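Local coordinates for pectate lyase (PDB 5AMV), which cleaves polygalacturonate by calcium-dependent elimination, giving oligosaccharides with unsaturated non-reducing ends in the breakdown of pectin, at residues E107-R110 with A111-Q114; I379-S382 with A383-K386. One frame throughout, in Å; residues are numbered along the deposited sequence. Where two conformers were deposited one is given.

Contact 1. Residues E107-R110 with A111-Q114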
loop_
_atom_site.group_PDB
_atom_site.type_symbol
_atom_site.label_atom_id
_atom_site.label_comp_id
_atom_site.label_asym_id
_atom_site.label_seq_id
_atom_site.Cartn_x
_atom_site.Cartn_y
_atom_site.Cartn_z
ATOM N N GLU A 107 26.848 3.771 7.070
ATOM C CA GLU A 107 25.438 3.637 7.400
ATOM C C GLU A 107 24.879 4.934 7.971
ATOM O O GLU A 107 23.740 5.307 7.630
ATOM C CB GLU A 107 25.233 2.458 8.381
ATOM C CG GLU A 107 23.781 2.394 8.896
ATOM C CD GLU A 107 22.712 2.155 7.855
ATOM O OE1 GLU A 107 23.031 1.817 6.683
ATOM O OE2 GLU A 107 21.522 2.277 8.268
ATOM N N GLU A 108 25.662 5.647 8.809
ATOM C CA GLU A 108 25.204 6.939 9.288
ATOM C C GLU A 108 24.975 7.895 8.138
ATOM O O GLU A 108 24.028 8.667 8.160
ATOM C CB GLU A 108 26.184 7.576 10.289
ATOM C CG GLU A 108 26.246 6.752 11.590
ATOM C CD GLU A 108 27.354 7.183 12.534
ATOM O OE1 GLU A 108 28.215 8.000 12.164
ATOM O OE2 GLU A 108 27.317 6.655 13.679
ATOM N N ALA A 109 25.867 7.880 7.150
ATOM C CA ALA A 109 25.733 8.849 6.050
ATOM C C ALA A 109 24.552 8.462 5.155
ATOM O O ALA A 109 23.847 9.330 4.644
ATOM C CB ALA A 109 27.007 8.915 5.250
ATOM N N ARG A 110 24.325 7.157 5.004
ATOM C CA ARG A 110 23.134 6.684 4.257
ATOM C C ARG A 110 21.851 7.135 4.967
ATOM O O ARG A 110 20.865 7.585 4.322
ATOM C CB ARG A 110 23.157 5.133 4.117
ATOM C CG ARG A 110 22.032 4.611 3.117
ATOM C CD ARG A 110 21.579 3.178 3.479
ATOM N NE ARG A 110 21.058 3.158 4.858
ATOM C CZ ARG A 110 19.875 3.639 5.257
ATOM N NH1 ARG A 110 18.988 4.145 4.397
ATOM N NH2 ARG A 110 19.576 3.599 6.562
ATOM N N ALA A 111 21.807 6.968 6.283
ATOM C CA ALA A 111 20.607 7.348 7.026
ATOM C C ALA A 111 20.325 8.851 6.875
ATOM O O ALA A 111 19.179 9.249 6.688
ATOM C CB ALA A 111 20.738 6.956 8.518
ATOM N N ARG A 112 21.376 9.669 6.961
ATOM C CA ARG A 112 21.203 11.126 6.747
ATOM C C ARG A 112 20.660 11.421 5.359
ATOM O O ARG A 112 19.760 12.296 5.190
ATOM C CB ARG A 112 22.512 11.901 7.024
ATOM C CG ARG A 112 22.857 11.895 8.520
ATOM C CD ARG A 112 24.055 12.836 8.836
ATOM N NE ARG A 112 25.276 12.570 8.063
ATOM C CZ ARG A 112 26.285 11.790 8.458
ATOM N NH1 ARG A 112 26.233 11.159 9.631
ATOM N NH2 ARG A 112 27.332 11.621 7.642
ATOM N N SER A 113 21.207 10.718 4.361
ATOM C CA SER A 113 20.751 10.879 2.995
ATOM C C SER A 113 19.250 10.556 2.872
ATOM O O SER A 113 18.474 11.325 2.277
ATOM C CB SER A 113 21.543 9.936 2.073
ATOM O OG SER A 113 22.941 10.217 2.239
ATOM N N GLN A 114 18.873 9.415 3.434
ATOM C CA GLN A 114 17.481 8.980 3.448
ATOM C C GLN A 114 16.581 10.018 4.131
ATOM O O GLN A 114 15.477 10.326 3.658
ATOM C CB GLN A 114 17.408 7.617 4.146
ATOM C CG GLN A 114 16.111 6.928 3.889
ATOM C CD GLN A 114 16.090 5.552 4.438
ATOM O OE1 GLN A 114 16.520 5.300 5.583
ATOM N NE2 GLN A 114 15.597 4.618 3.615
HETATM O O HOH W 1 28.694 9.806 10.289
#
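The carbonyl oxygen of A109 is held twice by one residue: S113 OG binds A109 O at 2.7 Å and S113 N does so at 3.0 Å, the two donors arriving from opposite faces of the carbonyl plane. With OG anti to its own carbonyl carbon (chi1 -56°), the serine hydroxyl folds back over the preceding turn; it also meets the backbone N of D80. R110 serves both directions along the helix. Backward, NE and NH2 grip E107 side-on, one nitrogen to each carboxylate oxygen, with NH2 to E107 OE2 at 2.9 Å; Y88 and Q168 bind the same carboxylate. Forward, NH1 reaches Q114 OE1 at 3.0 Å, coming from above the amide plane and not along a lone pair, with the guanidinium and amide planes 79° apart. F166 O also takes NH1, and D164 holds Q114 NE2. A leucine in place of R110 would probably leave the buried E107 carboxylate without its countercharge and Q114 freer to turn. On another flank, the R112 guanidinium lays one face over E108 O and A109 CA, while a water joins its NH1 to E108 OE1 and D80 pairs with NE. Side chains linked three and four residues apart, beside A111 N to E107 O at 2.9 Å and its successors, are typical of an alpha-helix, here 105-121, which leads into the parallel strand 122-124.

Contact 2. Residues I379-S382 with A383-K386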
loop_
_atom_site.group_PDB
_atom_site.type_symbol
_atom_site.label_atom_id
_atom_site.label_comp_id
_atom_site.label_asym_id
_atom_site.label_seq_id
_atom_site.Cartn_x
_atom_site.Cartn_y
_atom_site.Cartn_z
ATOM N N ILE A 379 -22.292 -8.214 -2.357
ATOM C CA ILE A 379 -21.226 -9.071 -2.869
ATOM C C ILE A 379 -21.616 -9.619 -4.244
ATOM O O ILE A 379 -22.587 -10.383 -4.363
ATOM C CB ILE A 379 -20.879 -10.184 -1.847
ATOM C CG1 ILE A 379 -20.490 -9.549 -0.506
ATOM C CG2 ILE A 379 -19.765 -11.109 -2.392
ATOM C CD1 ILE A 379 -20.216 -10.551 0.582
ATOM N N ASP A 380 -20.884 -9.217 -5.282
ATOM C CA ASP A 380 -21.112 -9.682 -6.651
ATOM C C ASP A 380 -20.848 -11.170 -6.704
ATOM O O ASP A 380 -19.978 -11.707 -6.013
ATOM C CB ASP A 380 -20.155 -9.022 -7.655
ATOM C CG ASP A 380 -20.282 -7.506 -7.699
ATOM O OD1 ASP A 380 -21.334 -6.952 -7.279
ATOM O OD2 ASP A 380 -19.307 -6.861 -8.161
ATOM N N ALA A 381 -21.590 -11.832 -7.571
ATOM C CA ALA A 381 -21.253 -13.200 -7.992
ATOM C C ALA A 381 -19.838 -13.222 -8.584
ATOM O O ALA A 381 -19.440 -12.319 -9.346
ATOM C CB ALA A 381 -22.279 -13.678 -9.051
ATOM N N SER A 382 -19.088 -14.272 -8.277
ATOM C CA SER A 382 -17.731 -14.396 -8.832
ATOM C C SER A 382 -17.634 -14.245 -10.341
ATOM O O SER A 382 -16.689 -13.644 -10.860
ATOM C CB SER A 382 -17.128 -15.714 -8.418
ATOM O OG SER A 382 -17.213 -15.888 -7.020
ATOM N N ALA A 383 -18.601 -14.803 -11.083
ATOM C CA ALA A 383 -18.576 -14.703 -12.545
ATOM C C ALA A 383 -18.629 -13.270 -13.078
ATOM O O ALA A 383 -18.271 -13.033 -14.222
ATOM C CB ALA A 383 -19.784 -15.509 -13.140
ATOM N N ASN A 384 -19.023 -12.301 -12.246
ATOM C CA ASN A 384 -19.145 -10.909 -12.713
ATOM C C ASN A 384 -17.981 -9.998 -12.271
ATOM O O ASN A 384 -17.861 -8.857 -12.728
ATOM C CB ASN A 384 -20.462 -10.306 -12.247
ATOM C CG ASN A 384 -21.684 -11.103 -12.727
ATOM O OD1 ASN A 384 -22.626 -11.332 -11.965
ATOM N ND2 ASN A 384 -21.633 -11.577 -13.949
ATOM N N VAL A 385 -17.105 -10.552 -11.436
ATOM C CA VAL A 385 -15.990 -9.780 -10.840
ATOM C C VAL A 385 -14.971 -9.251 -11.822
ATOM O O VAL A 385 -14.647 -8.042 -11.756
ATOM C CB VAL A 385 -15.335 -10.568 -9.693
ATOM C CG1 VAL A 385 -14.009 -9.891 -9.203
ATOM C CG2 VAL A 385 -16.346 -10.729 -8.547
ATOM N N LYS A 386 -14.470 -10.090 -12.735
ATOM C CA LYS A 386 -13.475 -9.618 -13.694
ATOM C C LYS A 386 -13.995 -8.370 -14.415
ATOM O O LYS A 386 -13.363 -7.311 -14.379
ATOM C CB LYS A 386 -13.065 -10.716 -14.685
ATOM C CG LYS A 386 -12.167 -10.169 -15.779
ATOM C CD LYS A 386 -11.683 -11.284 -16.717
ATOM C CE LYS A 386 -10.951 -10.704 -17.906
ATOM N NZ LYS A 386 -10.619 -11.756 -18.945
HETATM O O HOH W 2 -23.265 -10.200 -9.358
HETATM O O HOH W 3 -15.219 -12.843 -13.070
#
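This is a local turn contact at the surface, where the loop that follows helix 359-362 winds into the C-terminal helix 382-392 against the flank of the parallel beta-helix. Two backbone bonds close the turns: N384 N reaches A381 O at 2.9 Å, and V385 N reaches S382 O at 3.2 Å. Both span three residues, as in a tight turn, and both donors stand above the carbonyl plane, the second by 63°. V385 CG2 also lies against the first of these carbonyls, 3.6 Å from A381 O, and approaches the CB of D380. V385 carries CG2 anti to its carbonyl carbon, which turns this methyl back toward the start of the turn, and its side chain touches V324 and N292 on the adjoining strands.

Two waters bridge the segments as well. One molecule donates to S382 O at 2.8 Å and accepts from K386 N at 2.9 Å, so it stands between a carbonyl and an amide four residues apart. A second accepts from A381 N and donates to N384 OD1, 2.9 Å from that oxygen; the amide oxygen also lies beside the CB of A381.

D380 joins the loop both to the strands of the beta-helix and to its own helix: OD2 is met by H270 and by N388 further along helix 382-392, while its backbone N and O meet N292 and N322. S382 OG bonds to G349 O. Two overlapping type I turns, centred on S382-A383 and A383-N384, form the first turn of helix 382-392, which packs along strands 287-296 and 317-326 of the parallel beta-helix.

How the contacts relate
The two contacts illustrate one principle, short-range bonding between residues three or four apart, within a helix in contact 1 and at the start of one in contact 2, with a bridging water in each. They sit on opposite sides of the molecule's centre: their own centres are 48 Å apart, and their nearest atoms about 35 Å. Only contact 1 comes near the calcium site. Its Q114 side chain lies about 9 Å from that of the calcium ligand D223 and about 11 Å from both the D184 side chain and the bound calcium ion, so it is a neighbour of the metal site rather than part of it. Contact 2 is remote from the calcium and glycan sites.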